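Local coordinates for nucleoporin NUP82 (Saccharomyces cerevisiae, PDB 3PBP), which serves as a structural component of the nuclear pore complex, with the N-terminal domain described here containing the region that interacts with NUP116, at residues A[25-30]-A[423-428]; A[86-91]-A[112-117]; A[203-208]-A[283-288]; A[214-219]-A[268-273]; A[379-384]-A[415-420]. The protein carries 1 engineered substitution. One frame throughout, in Å; residues are numbered along the deposited sequence.

Contact 1 (A[25-30]-A[423-428]); sequences YIFSSQ and IPNLAY
Asn425 and Ser28 supply the two polar links between strands 25-29 and 425-428, which run roughly parallel with their axes 5.8 Å apart. CG of Asn425 lies anti to the backbone N (chi1 -158°), on the side of the Ile26 strand, and OD1 is the branch that meets Ile26. There Ile26 N donates to Asn425 OD1 at 3.3 Å. The bond is fairly straight at the hydrogen, 162°, although the donor stands well above the plane of the amide. The other branch, ND2, meets the edge of the Tyr25 ring, 3.5 Å from CD2, with amide and ring planes nearly perpendicular at 84°; the phenol OH is held elsewhere, by Phe69 O. Further along, Ser28 OG donates in the carbonyl plane, onto a lone pair of Tyr428 O, at 2.7 Å. Between these links lies an apolar step, Ile26 CG2 to Ala427 CB at 4.2 Å, where a small methyl suits the facing backbone of Phe27. An alanine in place of Asn425 would probably leave Ile26 N without this acceptor and the Tyr25 edge without its amide neighbour. The strands belong to the first and last blades of a beta-propeller, each backbone-bonded within its own sheet, Tyr25 to Ile38 and Asn425 to Met440. With no backbone-to-backbone hydrogen bond across the segments, the chemistry implies a join made by side chains meeting the facing backbone.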
# COMPACT_ATOMS: atom_id res chain seq x y z
N TYR A 25 21.75 -11.78 -9.21
CA TYR A 25 21.05 -11.57 -7.96
C TYR A 25 21.53 -12.54 -6.90
O TYR A 25 22.10 -13.58 -7.20
CB TYR A 25 19.55 -11.75 -8.15
CG TYR A 25 18.99 -10.95 -9.30
CD1 TYR A 25 19.10 -11.41 -10.61
CD2 TYR A 25 18.34 -9.73 -9.07
CE1 TYR A 25 18.56 -10.68 -11.68
CE2 TYR A 25 17.80 -9.00 -10.13
CZ TYR A 25 17.92 -9.48 -11.43
OH TYR A 25 17.39 -8.75 -12.49
N ILE A 26 21.31 -12.17 -5.65
CA ILE A 26 21.72 -13.01 -4.54
C ILE A 26 20.71 -12.82 -3.40
O ILE A 26 20.27 -11.70 -3.13
CB ILE A 26 23.14 -12.64 -4.06
CG1 ILE A 26 23.57 -13.58 -2.93
CG2 ILE A 26 23.19 -11.17 -3.64
CD1 ILE A 26 24.96 -13.31 -2.43
N PHE A 27 20.34 -13.92 -2.76
CA PHE A 27 19.38 -13.88 -1.64
C PHE A 27 19.85 -14.87 -0.60
O PHE A 27 20.62 -15.79 -0.91
CB PHE A 27 17.99 -14.30 -2.11
CG PHE A 27 17.54 -13.63 -3.36
CD1 PHE A 27 17.00 -12.34 -3.32
CD2 PHE A 27 17.68 -14.28 -4.60
CE1 PHE A 27 16.59 -11.70 -4.49
CE2 PHE A 27 17.27 -13.65 -5.78
CZ PHE A 27 16.72 -12.36 -5.72
N SER A 28 19.40 -14.69 0.64
CA SER A 28 19.77 -15.61 1.70
C SER A 28 18.47 -16.00 2.36
O SER A 28 17.43 -15.41 2.10
CB SER A 28 20.74 -14.97 2.70
OG SER A 28 20.12 -13.92 3.40
N SER A 29 18.54 -17.00 3.22
CA SER A 29 17.36 -17.53 3.88
C SER A 29 17.76 -18.16 5.22
O SER A 29 18.95 -18.43 5.44
CB SER A 29 16.76 -18.61 2.97
OG SER A 29 15.36 -18.54 2.96
N GLN A 30 16.78 -18.42 6.08
CA GLN A 30 17.04 -19.04 7.37
C GLN A 30 18.25 -18.47 8.12
O GLN A 30 19.26 -19.15 8.32
CB GLN A 30 17.19 -20.55 7.19
CG GLN A 30 16.01 -21.19 6.46
CD GLN A 30 16.11 -22.71 6.37
OE1 GLN A 30 17.15 -23.31 6.67
NE2 GLN A 30 15.02 -23.34 5.94
N ILE A 423 22.74 0.46 -8.02
CA ILE A 423 21.93 -0.01 -6.88
C ILE A 423 22.13 -1.51 -6.68
O ILE A 423 21.48 -2.33 -7.34
CB ILE A 423 20.43 0.23 -7.11
CG1 ILE A 423 20.17 1.73 -7.32
CG2 ILE A 423 19.64 -0.30 -5.92
CD1 ILE A 423 18.70 2.05 -7.61
N PRO A 424 23.03 -1.88 -5.76
CA PRO A 424 23.30 -3.30 -5.51
C PRO A 424 22.17 -4.12 -4.90
O PRO A 424 21.14 -3.60 -4.46
CB PRO A 424 24.54 -3.25 -4.62
CG PRO A 424 24.29 -2.04 -3.80
CD PRO A 424 23.79 -1.03 -4.82
N ASN A 425 22.41 -5.42 -4.92
CA ASN A 425 21.50 -6.41 -4.39
C ASN A 425 22.11 -6.77 -3.03
O ASN A 425 23.29 -7.11 -2.96
CB ASN A 425 21.51 -7.60 -5.36
CG ASN A 425 20.27 -8.46 -5.27
OD1 ASN A 425 20.18 -9.35 -4.44
ND2 ASN A 425 19.30 -8.18 -6.13
N LEU A 426 21.34 -6.66 -1.96
CA LEU A 426 21.86 -6.98 -0.63
C LEU A 426 21.42 -8.34 -0.12
O LEU A 426 20.41 -8.89 -0.56
CB LEU A 426 21.44 -5.93 0.39
CG LEU A 426 22.23 -4.63 0.47
CD1 LEU A 426 22.29 -3.98 -0.90
CD2 LEU A 426 21.58 -3.72 1.48
N ALA A 427 22.17 -8.88 0.83
CA ALA A 427 21.86 -10.16 1.43
C ALA A 427 22.66 -10.36 2.71
O ALA A 427 23.85 -10.08 2.77
CB ALA A 427 22.15 -11.27 0.44
N TYR A 428 21.98 -10.84 3.74
CA TYR A 428 22.61 -11.11 5.03
C TYR A 428 23.12 -12.55 5.02
O TYR A 428 22.37 -13.48 4.73
CB TYR A 428 21.59 -10.93 6.15
CG TYR A 428 21.99 -11.48 7.51
CD1 TYR A 428 22.67 -10.70 8.43
CD2 TYR A 428 21.63 -12.77 7.87
CE1 TYR A 428 22.98 -11.20 9.71
CE2 TYR A 428 21.93 -13.28 9.13
CZ TYR A 428 22.60 -12.49 10.05
OH TYR A 428 22.88 -13.01 11.30

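Contact 2 (A[86-91]-A[112-117]); sequences NEIFVM and FHYSID
Phe112 pairs with Val90, and from there strand 112-115 runs antiparallel to strand 87-91. Val90 N donates to Phe112 O at 3.0 Å, while the two CB atoms touch at 4.0 Å on the face that also carries Ile88 and Tyr114. His113 follows on the other face, in a non-hydrogen-bonded pair with Phe89. Its CG is anti to the backbone N (chi1 177°), and the imidazole turns an edge to the face of the Phe89 ring, a T-shaped stack with planes 65° apart and centroids 4.5 Å apart. ND1 lies over that face, toward the rim, and Glu87 OE1 stands at the imidazole edge. Tyr114 exchanges backbone bonds with Ile88, whose CD1 touches CD2 of the phenol ring; Tyr114 OH is taken by Glu119 and Lys146. Ser115 OG comes 2.9 Å from Asn86 OD1. Ile116, the first residue of the 3-10 segment, donates from N to Asn86 O at 3.0 Å, and Asp117 OD2 receives Asn86 ND2 at 3.1 Å, in the plane of the amide. An alanine at Asn86 would probably leave Asp117 OD2 without its amide donor and Ser115 OG without the oxygen beside it, while the backbone bond to Ile116 would stay. Strand 110-115 is the outermost of its four-stranded propeller blade. Strand 79-83 flanks strand 87-92 on its other side, and strands 127-132 and 141-146 of the following blade pack on Ile88.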
# COMPACT_ATOMS: atom_id res chain seq x y z
N ASN A 86 5.57 -6.63 -18.00
CA ASN A 86 4.58 -7.39 -18.71
C ASN A 86 4.22 -8.75 -18.16
O ASN A 86 3.07 -9.17 -18.23
CB ASN A 86 5.03 -7.51 -20.17
CG ASN A 86 4.07 -8.34 -21.02
OD1 ASN A 86 4.09 -9.57 -20.98
ND2 ASN A 86 3.21 -7.65 -21.77
N GLU A 87 5.20 -9.46 -17.61
CA GLU A 87 4.91 -10.79 -17.09
C GLU A 87 5.56 -11.11 -15.74
O GLU A 87 6.48 -10.41 -15.29
CB GLU A 87 5.31 -11.83 -18.14
CG GLU A 87 6.79 -11.82 -18.50
CD GLU A 87 7.09 -12.69 -19.72
OE1 GLU A 87 6.34 -13.68 -19.94
OE2 GLU A 87 8.07 -12.39 -20.45
N ILE A 88 5.06 -12.17 -15.12
CA ILE A 88 5.54 -12.63 -13.82
C ILE A 88 5.81 -14.14 -13.82
O ILE A 88 4.99 -14.93 -14.31
CB ILE A 88 4.47 -12.37 -12.71
CG1 ILE A 88 4.14 -10.87 -12.62
CG2 ILE A 88 4.96 -12.89 -11.36
CD1 ILE A 88 2.96 -10.55 -11.69
N PHE A 89 6.96 -14.54 -13.28
CA PHE A 89 7.30 -15.96 -13.18
C PHE A 89 7.55 -16.28 -11.71
O PHE A 89 8.11 -15.46 -10.98
CB PHE A 89 8.58 -16.31 -13.93
CG PHE A 89 8.48 -16.21 -15.41
CD1 PHE A 89 8.64 -14.99 -16.07
CD2 PHE A 89 8.25 -17.36 -16.17
CE1 PHE A 89 8.58 -14.90 -17.46
CE2 PHE A 89 8.19 -17.28 -17.56
CZ PHE A 89 8.36 -16.05 -18.20
N VAL A 90 7.16 -17.47 -11.28
CA VAL A 90 7.43 -17.88 -9.92
C VAL A 90 8.07 -19.27 -9.96
O VAL A 90 7.47 -20.23 -10.45
CB VAL A 90 6.16 -17.91 -9.06
CG1 VAL A 90 6.47 -18.48 -7.69
CG2 VAL A 90 5.63 -16.50 -8.91
N MSE A 91 9.31 -19.34 -9.48
CA MSE A 91 10.06 -20.58 -9.46
C MSE A 91 10.39 -21.06 -8.07
O MSE A 91 10.63 -20.27 -7.16
CB MSE A 91 11.34 -20.41 -10.25
CG MSE A 91 11.11 -20.30 -11.72
SE MSE A 91 12.71 -19.87 -12.71
CE MSE A 91 11.91 -18.96 -14.22
N PHE A 112 4.32 -20.82 -11.43
CA PHE A 112 3.26 -19.90 -11.85
C PHE A 112 3.73 -18.91 -12.89
O PHE A 112 4.89 -18.48 -12.88
CB PHE A 112 2.74 -19.15 -10.62
CG PHE A 112 1.78 -18.03 -10.93
CD1 PHE A 112 0.41 -18.27 -11.01
CD2 PHE A 112 2.25 -16.73 -11.11
CE1 PHE A 112 -0.48 -17.24 -11.24
CE2 PHE A 112 1.37 -15.69 -11.35
CZ PHE A 112 -0.01 -15.95 -11.41
N HIS A 113 2.82 -18.53 -13.79
CA HIS A 113 3.15 -17.56 -14.81
C HIS A 113 1.96 -16.65 -15.08
O HIS A 113 0.81 -17.06 -14.96
CB HIS A 113 3.55 -18.23 -16.12
CG HIS A 113 3.83 -17.25 -17.22
ND1 HIS A 113 5.06 -16.64 -17.37
CD2 HIS A 113 3.03 -16.74 -18.18
CE1 HIS A 113 5.00 -15.79 -18.38
NE2 HIS A 113 3.78 -15.83 -18.89
N TYR A 114 2.25 -15.41 -15.44
CA TYR A 114 1.20 -14.44 -15.72
C TYR A 114 1.70 -13.33 -16.63
O TYR A 114 2.84 -12.84 -16.47
CB TYR A 114 0.68 -13.82 -14.43
CG TYR A 114 -0.27 -12.67 -14.65
CD1 TYR A 114 -1.61 -12.89 -14.93
CD2 TYR A 114 0.20 -11.35 -14.64
CE1 TYR A 114 -2.47 -11.83 -15.19
CE2 TYR A 114 -0.65 -10.28 -14.91
CZ TYR A 114 -1.98 -10.53 -15.19
OH TYR A 114 -2.80 -9.46 -15.47
N SER A 115 0.86 -12.95 -17.59
CA SER A 115 1.16 -11.87 -18.54
C SER A 115 -0.07 -10.98 -18.57
O SER A 115 -1.20 -11.47 -18.44
CB SER A 115 1.44 -12.42 -19.94
OG SER A 115 1.80 -11.37 -20.85
N ILE A 116 0.13 -9.68 -18.72
CA ILE A 116 -1.00 -8.78 -18.74
C ILE A 116 -1.81 -9.00 -20.01
O ILE A 116 -3.00 -8.67 -20.07
CB ILE A 116 -0.53 -7.31 -18.63
CG1 ILE A 116 0.44 -6.98 -19.76
CG2 ILE A 116 0.14 -7.08 -17.30
CD1 ILE A 116 0.96 -5.57 -19.70
N ASP A 117 -1.16 -9.58 -21.02
CA ASP A 117 -1.81 -9.86 -22.29
C ASP A 117 -2.84 -10.97 -22.12
O ASP A 117 -3.61 -11.26 -23.03
CB ASP A 117 -0.77 -10.28 -23.33
CG ASP A 117 0.40 -9.31 -23.41
OD1 ASP A 117 0.16 -8.10 -23.62
OD2 ASP A 117 1.55 -9.76 -23.28

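Contact 3 (A[203-208]-A[283-288]); sequences GDIFAF and GPFTIN
Phe285 N donates to Ile205 O at 2.8 Å, nearly in line with the carbonyl, the one backbone hydrogen bond between the two segments. The Phe285 ring brings CE1 to 3.5 Å from Ala207 CB, a place that the small methyl of alanine fits, with Ile205 O at the ring's edge. Phe206 CG lies anti to the carbonyl carbon (chi1 -68°), and its ring sits beside Pro284, whose CB forms an off-centre CH-pi contact, 4.2 Å from the centroid. Gly283 precedes Pro284 through a cis peptide; at its phi of 127° and psi of 178° a CB would crowd the preceding carbonyl O, and it would also point toward Phe206. Ile205 CD1 reaches Ile287 CD1 at 4.3 Å. In the beta-propeller, strand 204-208 is the last of one blade, and strand 286-288 runs beside strand 347-355 of the next. Outside this layer, Leu348 packs on both Ile205 and Phe285. Lys98 of the NUP116 chain forms a salt bridge with Asp204 OD2, and Arg101 of the same chain donates to Pro284 O.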
# COMPACT_ATOMS: atom_id res chain seq x y z
N GLY A 203 2.37 13.26 -1.36
CA GLY A 203 2.70 12.09 -0.58
C GLY A 203 1.81 11.85 0.62
O GLY A 203 1.70 12.69 1.51
N ASP A 204 1.17 10.69 0.63
CA ASP A 204 0.29 10.32 1.72
C ASP A 204 0.33 8.81 1.94
O ASP A 204 0.85 8.07 1.11
CB ASP A 204 -1.14 10.78 1.43
CG ASP A 204 -1.36 12.24 1.81
OD1 ASP A 204 -1.30 12.55 3.03
OD2 ASP A 204 -1.60 13.06 0.88
N ILE A 205 -0.21 8.36 3.07
CA ILE A 205 -0.22 6.94 3.37
C ILE A 205 -1.65 6.41 3.49
O ILE A 205 -2.49 7.00 4.15
CB ILE A 205 0.56 6.65 4.67
CG1 ILE A 205 2.02 7.05 4.48
CG2 ILE A 205 0.42 5.19 5.05
CD1 ILE A 205 2.85 6.95 5.71
N PHE A 206 -1.93 5.31 2.81
CA PHE A 206 -3.23 4.70 2.90
C PHE A 206 -2.97 3.28 3.37
O PHE A 206 -1.80 2.86 3.47
CB PHE A 206 -3.94 4.69 1.54
CG PHE A 206 -4.33 6.06 1.06
CD1 PHE A 206 -3.37 6.97 0.60
CD2 PHE A 206 -5.65 6.48 1.13
CE1 PHE A 206 -3.73 8.26 0.21
CE2 PHE A 206 -6.01 7.77 0.75
CZ PHE A 206 -5.05 8.67 0.29
N ALA A 207 -4.02 2.55 3.69
CA ALA A 207 -3.81 1.19 4.16
C ALA A 207 -5.00 0.28 3.96
O ALA A 207 -6.14 0.70 4.06
CB ALA A 207 -3.41 1.21 5.62
N PHE A 208 -4.69 -0.97 3.65
CA PHE A 208 -5.68 -2.01 3.48
C PHE A 208 -5.60 -2.88 4.74
O PHE A 208 -4.57 -3.51 5.01
CB PHE A 208 -5.34 -2.85 2.25
CG PHE A 208 -5.61 -2.18 0.96
CD1 PHE A 208 -6.90 -2.15 0.44
CD2 PHE A 208 -4.58 -1.59 0.25
CE1 PHE A 208 -7.16 -1.53 -0.79
CE2 PHE A 208 -4.81 -0.97 -0.98
CZ PHE A 208 -6.11 -0.94 -1.50
N GLY A 283 -7.70 5.71 4.86
CA GLY A 283 -6.78 6.82 4.67
C GLY A 283 -7.40 8.07 4.07
O GLY A 283 -8.58 8.08 3.71
N PRO A 284 -6.61 9.14 3.90
CA PRO A 284 -5.19 9.17 4.25
C PRO A 284 -4.92 9.17 5.74
O PRO A 284 -5.73 9.63 6.54
CB PRO A 284 -4.67 10.46 3.60
CG PRO A 284 -5.91 11.16 3.04
CD PRO A 284 -7.10 10.50 3.69
N PHE A 285 -3.75 8.65 6.10
CA PHE A 285 -3.35 8.64 7.48
C PHE A 285 -2.91 10.05 7.81
O PHE A 285 -2.44 10.80 6.96
CB PHE A 285 -2.15 7.71 7.69
CG PHE A 285 -2.52 6.31 8.05
CD1 PHE A 285 -3.18 5.49 7.14
CD2 PHE A 285 -2.20 5.81 9.29
CE1 PHE A 285 -3.51 4.20 7.47
CE2 PHE A 285 -2.54 4.50 9.64
CZ PHE A 285 -3.19 3.70 8.73
N THR A 286 -3.07 10.40 9.08
CA THR A 286 -2.66 11.69 9.57
C THR A 286 -1.19 11.53 9.94
O THR A 286 -0.82 10.55 10.59
CB THR A 286 -3.51 12.02 10.79
OG1 THR A 286 -4.52 12.94 10.41
CG2 THR A 286 -2.69 12.59 11.88
N ILE A 287 -0.33 12.45 9.51
CA ILE A 287 1.09 12.35 9.88
C ILE A 287 1.37 13.57 10.74
O ILE A 287 1.62 14.66 10.24
CB ILE A 287 2.03 12.38 8.64
CG1 ILE A 287 1.71 11.20 7.71
CG2 ILE A 287 3.48 12.30 9.09
CD1 ILE A 287 2.58 11.15 6.48
N ASN A 288 1.33 13.38 12.06
CA ASN A 288 1.50 14.46 13.00
C ASN A 288 2.77 14.38 13.85
O ASN A 288 3.03 13.37 14.50
CB ASN A 288 0.29 14.48 13.93
CG ASN A 288 0.15 15.78 14.68
OD1 ASN A 288 1.08 16.57 14.76
ND2 ASN A 288 -1.02 16.00 15.24

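Contact 4 (A[214-219]-A[268-273]); sequences SVLLLN and GKVDIQ
A two-stranded antiparallel ribbon, Val215-Leu217 against Lys269-Asp271, closes the base of the excursion that holds helices 220-235 and 243-262. At its centre Leu216 and Val270 form a hydrogen-bonded pair: Leu216 N donates to Val270 O at 2.9 Å and Val270 N returns a bond to Leu216 O at 3.0 Å. Beyond the strand ends, Ile272 N bonds to Ser214 O at 2.9 Å and Leu218 N to Gly268 O at 2.8 Å. Gly268 and Lys269 form a G1 beta bulge with the chain shortly before them, not with segment 214-219, and the positive phi of Gly268 (57°) is one that glycine adopts readily. Leu216 and Val270 share the face turned to helix 243-262. There Leu216 CB touches Ile272 CD1 at 3.6 Å and Val270 CG1 at 3.9 Å, with Leu259 of the helix packing on both Val270 and Ile272. Leu216 CG lies anti to the backbone N (chi1 -174°), and its CD2 branch also meets Ile272 CD1. On the other face Val215 CG1 lies against the extended Lys269 chain, 3.9 Å from CD, and the ammonium makes a cation-pi contact with Tyr137. Asn219 is the N-cap of helix 220-235, its OD1 accepting from Asp222 N, while Trp263 NE1 donates to Leu218 O.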
# COMPACT_ATOMS: atom_id res chain seq x y z
N SER A 214 -5.31 -16.22 0.49
CA SER A 214 -6.39 -17.20 0.54
C SER A 214 -6.20 -18.19 1.70
O SER A 214 -7.17 -18.81 2.17
CB SER A 214 -6.47 -17.98 -0.76
OG SER A 214 -5.36 -18.85 -0.86
N VAL A 215 -4.96 -18.35 2.13
CA VAL A 215 -4.64 -19.25 3.24
C VAL A 215 -3.60 -18.52 4.08
O VAL A 215 -2.42 -18.46 3.72
CB VAL A 215 -4.06 -20.59 2.75
CG1 VAL A 215 -3.74 -21.48 3.91
CG2 VAL A 215 -5.06 -21.27 1.84
N LEU A 216 -4.05 -17.97 5.19
CA LEU A 216 -3.23 -17.18 6.09
C LEU A 216 -2.31 -17.94 7.04
O LEU A 216 -2.75 -18.85 7.76
CB LEU A 216 -4.13 -16.27 6.90
CG LEU A 216 -3.52 -15.23 7.83
CD1 LEU A 216 -2.89 -14.12 7.02
CD2 LEU A 216 -4.62 -14.68 8.74
N LEU A 217 -1.02 -17.57 7.03
CA LEU A 217 -0.02 -18.15 7.93
C LEU A 217 -0.18 -17.40 9.25
O LEU A 217 0.00 -16.19 9.32
CB LEU A 217 1.40 -17.90 7.41
CG LEU A 217 2.25 -19.08 6.95
CD1 LEU A 217 3.70 -18.65 7.00
CD2 LEU A 217 2.03 -20.30 7.83
N LEU A 218 -0.53 -18.12 10.30
CA LEU A 218 -0.73 -17.47 11.58
C LEU A 218 -0.37 -18.41 12.72
O LEU A 218 -0.97 -19.47 12.86
CB LEU A 218 -2.20 -17.05 11.68
CG LEU A 218 -2.65 -16.01 12.70
CD1 LEU A 218 -1.97 -14.69 12.42
CD2 LEU A 218 -4.14 -15.83 12.62
N ASN A 219 0.64 -18.06 13.53
CA ASN A 219 1.00 -18.93 14.64
C ASN A 219 0.09 -18.64 15.81
O ASN A 219 -0.66 -17.67 15.81
CB ASN A 219 2.48 -18.79 15.03
CG ASN A 219 2.87 -17.39 15.50
OD1 ASN A 219 2.05 -16.64 16.02
ND2 ASN A 219 4.14 -17.05 15.35
N GLY A 268 -0.43 -24.12 11.69
CA GLY A 268 -0.40 -22.71 12.00
C GLY A 268 -0.91 -21.90 10.84
O GLY A 268 -0.31 -20.90 10.46
N LYS A 269 -2.02 -22.35 10.27
CA LYS A 269 -2.61 -21.67 9.13
C LYS A 269 -4.12 -21.68 9.28
O LYS A 269 -4.65 -22.36 10.15
CB LYS A 269 -2.22 -22.39 7.84
CG LYS A 269 -2.76 -23.80 7.77
CD LYS A 269 -2.75 -24.34 6.36
CE LYS A 269 -3.71 -25.51 6.24
NZ LYS A 269 -3.94 -25.87 4.82
N VAL A 270 -4.80 -20.91 8.42
CA VAL A 270 -6.26 -20.83 8.43
C VAL A 270 -6.73 -20.37 7.06
O VAL A 270 -6.10 -19.50 6.46
CB VAL A 270 -6.77 -19.86 9.53
CG1 VAL A 270 -6.21 -18.46 9.30
CG2 VAL A 270 -8.28 -19.83 9.53
N ASP A 271 -7.80 -20.97 6.56
CA ASP A 271 -8.33 -20.60 5.24
C ASP A 271 -9.16 -19.34 5.33
O ASP A 271 -9.86 -19.12 6.33
CB ASP A 271 -9.20 -21.71 4.67
CG ASP A 271 -8.41 -22.95 4.35
OD1 ASP A 271 -7.40 -22.81 3.63
OD2 ASP A 271 -8.80 -24.06 4.79
N ILE A 272 -9.10 -18.52 4.29
CA ILE A 272 -9.86 -17.28 4.27
C ILE A 272 -10.69 -17.15 3.01
O ILE A 272 -10.15 -17.06 1.91
CB ILE A 272 -8.92 -16.09 4.44
CG1 ILE A 272 -8.28 -16.18 5.83
CG2 ILE A 272 -9.68 -14.79 4.21
CD1 ILE A 272 -7.43 -15.02 6.22
N GLN A 273 -12.01 -17.15 3.19
CA GLN A 273 -12.98 -17.08 2.10
C GLN A 273 -12.92 -15.79 1.30
O GLN A 273 -12.75 -14.71 1.87
CB GLN A 273 -14.39 -17.26 2.67
CG GLN A 273 -14.42 -18.22 3.86
CD GLN A 273 -15.82 -18.47 4.39
OE1 GLN A 273 -16.53 -17.54 4.79
NE2 GLN A 273 -16.22 -19.73 4.40

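Contact 5 (A[379-384]-A[415-420]); sequences NIIQQV and EDIATI
Ile381 faces both Ile417 and Ala418, a classic beta bulge in the antiparallel pairing of strands 380-384 and 415-419, the outer two strands of a four-stranded propeller blade. Backbone hydrogen bonds define the irregularity. Ile381 O accepts from Ile417 N at 2.7 Å and also, weakly, from Ala418 N at 3.4 Å, so one carbonyl serves two successive amides. Ile381 N gives a bond to Ala418 O at 3.0 Å. Past the strand end Ile420 N donates to Asn379 O at 2.7 Å, from 52° above the carbonyl plane. Apolar contacts gather on the face of Ile381. Its CG2 touches Ile417 CB at 4.1 Å, because the extra residue of the bulge turns Ile417 toward strand 380-384. Ile417 CG1, anti to the carbonyl carbon (chi1 -69°), comes 3.7 Å from Gln383 CB. Branched aliphatic residues suit this side, for Leu439 of strand 434-440 packs on Ile381 and Ala418, and Leu437 on Ile417; the small Ala418 methyl fits against Leu439 of that strand. The opposite face is mixed: Gln382 and Asp416 lie there with the aliphatic Ile380, and Arg358 touches Ile380 and Gln382. The Gln382 and Asp416 side chains lie side by side and point the same way, their amide and carboxylate planes only 15° apart. Even so, Gln382 NE2 stands 3.6 Å from Asp416 OD1, alongside it and not hydrogen-bonded.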
# COMPACT_ATOMS: atom_id res chain seq x y z
N ASN A 379 25.54 6.86 -4.68
CA ASN A 379 26.78 6.11 -4.74
C ASN A 379 27.14 5.54 -3.39
O ASN A 379 28.22 4.97 -3.21
CB ASN A 379 27.91 7.00 -5.24
CG ASN A 379 27.62 7.58 -6.60
OD1 ASN A 379 27.37 6.85 -7.56
ND2 ASN A 379 27.65 8.91 -6.69
N ILE A 380 26.23 5.70 -2.44
CA ILE A 380 26.45 5.19 -1.10
C ILE A 380 25.32 4.28 -0.67
O ILE A 380 24.22 4.32 -1.23
CB ILE A 380 26.53 6.32 -0.05
CG1 ILE A 380 27.74 7.21 -0.32
CG2 ILE A 380 26.65 5.73 1.36
CD1 ILE A 380 28.02 8.18 0.81
N ILE A 381 25.62 3.45 0.31
CA ILE A 381 24.64 2.57 0.92
C ILE A 381 24.89 2.97 2.35
O ILE A 381 25.94 2.67 2.90
CB ILE A 381 24.96 1.07 0.77
CG1 ILE A 381 24.92 0.66 -0.69
CG2 ILE A 381 23.94 0.25 1.55
CD1 ILE A 381 25.25 -0.80 -0.89
N GLN A 382 23.95 3.70 2.92
CA GLN A 382 24.09 4.12 4.30
C GLN A 382 23.18 3.25 5.14
O GLN A 382 22.27 2.60 4.62
CB GLN A 382 23.70 5.60 4.45
CG GLN A 382 24.74 6.58 3.96
CD GLN A 382 24.26 8.01 4.00
OE1 GLN A 382 23.52 8.45 3.12
NE2 GLN A 382 24.65 8.74 5.03
N GLN A 383 23.44 3.22 6.44
CA GLN A 383 22.60 2.44 7.33
C GLN A 383 22.15 3.31 8.49
O GLN A 383 22.96 3.75 9.30
CB GLN A 383 23.35 1.23 7.90
CG GLN A 383 22.43 0.35 8.74
CD GLN A 383 23.18 -0.54 9.70
OE1 GLN A 383 23.26 -1.76 9.51
NE2 GLN A 383 23.72 0.06 10.75
N VAL A 384 20.85 3.55 8.54
CA VAL A 384 20.27 4.34 9.61
C VAL A 384 20.01 3.34 10.73
O VAL A 384 19.34 2.33 10.53
CB VAL A 384 18.96 4.98 9.16
CG1 VAL A 384 18.40 5.85 10.26
CG2 VAL A 384 19.20 5.79 7.91
N GLU A 415 25.38 5.74 9.21
CA GLU A 415 26.68 5.12 8.94
C GLU A 415 26.85 4.67 7.51
O GLU A 415 26.01 3.95 6.97
CB GLU A 415 26.91 3.93 9.87
CG GLU A 415 28.31 3.37 9.76
CD GLU A 415 28.61 2.35 10.83
OE1 GLU A 415 28.03 1.24 10.77
OE2 GLU A 415 29.42 2.66 11.73
N ASP A 416 27.95 5.09 6.89
CA ASP A 416 28.23 4.72 5.51
C ASP A 416 28.71 3.28 5.43
O ASP A 416 29.76 2.91 5.97
CB ASP A 416 29.27 5.67 4.91
CG ASP A 416 28.74 7.09 4.75
OD1 ASP A 416 27.81 7.30 3.93
OD2 ASP A 416 29.24 8.00 5.44
N ILE A 417 27.93 2.46 4.74
CA ILE A 417 28.24 1.05 4.59
C ILE A 417 29.24 0.81 3.49
O ILE A 417 30.22 0.08 3.68
CB ILE A 417 26.95 0.23 4.29
CG1 ILE A 417 26.05 0.21 5.53
CG2 ILE A 417 27.30 -1.18 3.86
CD1 ILE A 417 26.67 -0.49 6.73
N ALA A 418 29.01 1.41 2.33
CA ALA A 418 29.92 1.21 1.21
C ALA A 418 29.59 2.11 0.05
O ALA A 418 28.51 2.70 -0.01
CB ALA A 418 29.87 -0.23 0.77
N THR A 419 30.53 2.21 -0.88
CA THR A 419 30.34 3.03 -2.07
C THR A 419 29.92 2.11 -3.20
O THR A 419 30.57 1.11 -3.46
CB THR A 419 31.64 3.75 -2.48
OG1 THR A 419 32.02 4.67 -1.44
CG2 THR A 419 31.44 4.50 -3.79
N ILE A 420 28.82 2.46 -3.84
CA ILE A 420 28.29 1.66 -4.94
C ILE A 420 28.28 2.47 -6.22
O ILE A 420 28.66 3.64 -6.24
CB ILE A 420 26.85 1.22 -4.67
CG1 ILE A 420 25.97 2.45 -4.47
CG2 ILE A 420 26.80 0.31 -3.46
CD1 ILE A 420 24.49 2.18 -4.45

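Overall arrangement
From the N terminus, strand 24-29 opens the loop that contact 1 closes only near the end of the chain, joining the first and last blades; all the other contacts nest inside it. Contact 2 closes a short loop within one blade. Contact 3 next ties the end of a later blade to the start of the following one, and contact 4, nested inside contact 3, seals the base of the helical excursion between them. Contact 5 comes later, pairing two strands of one blade. Contacts 2, 3 and 5 lie in series and none cross. Contacts 1 and 5 touch, Pro424 packing on Ile381, whereas contacts 4 and 5 lie about 39 Å apart between centres.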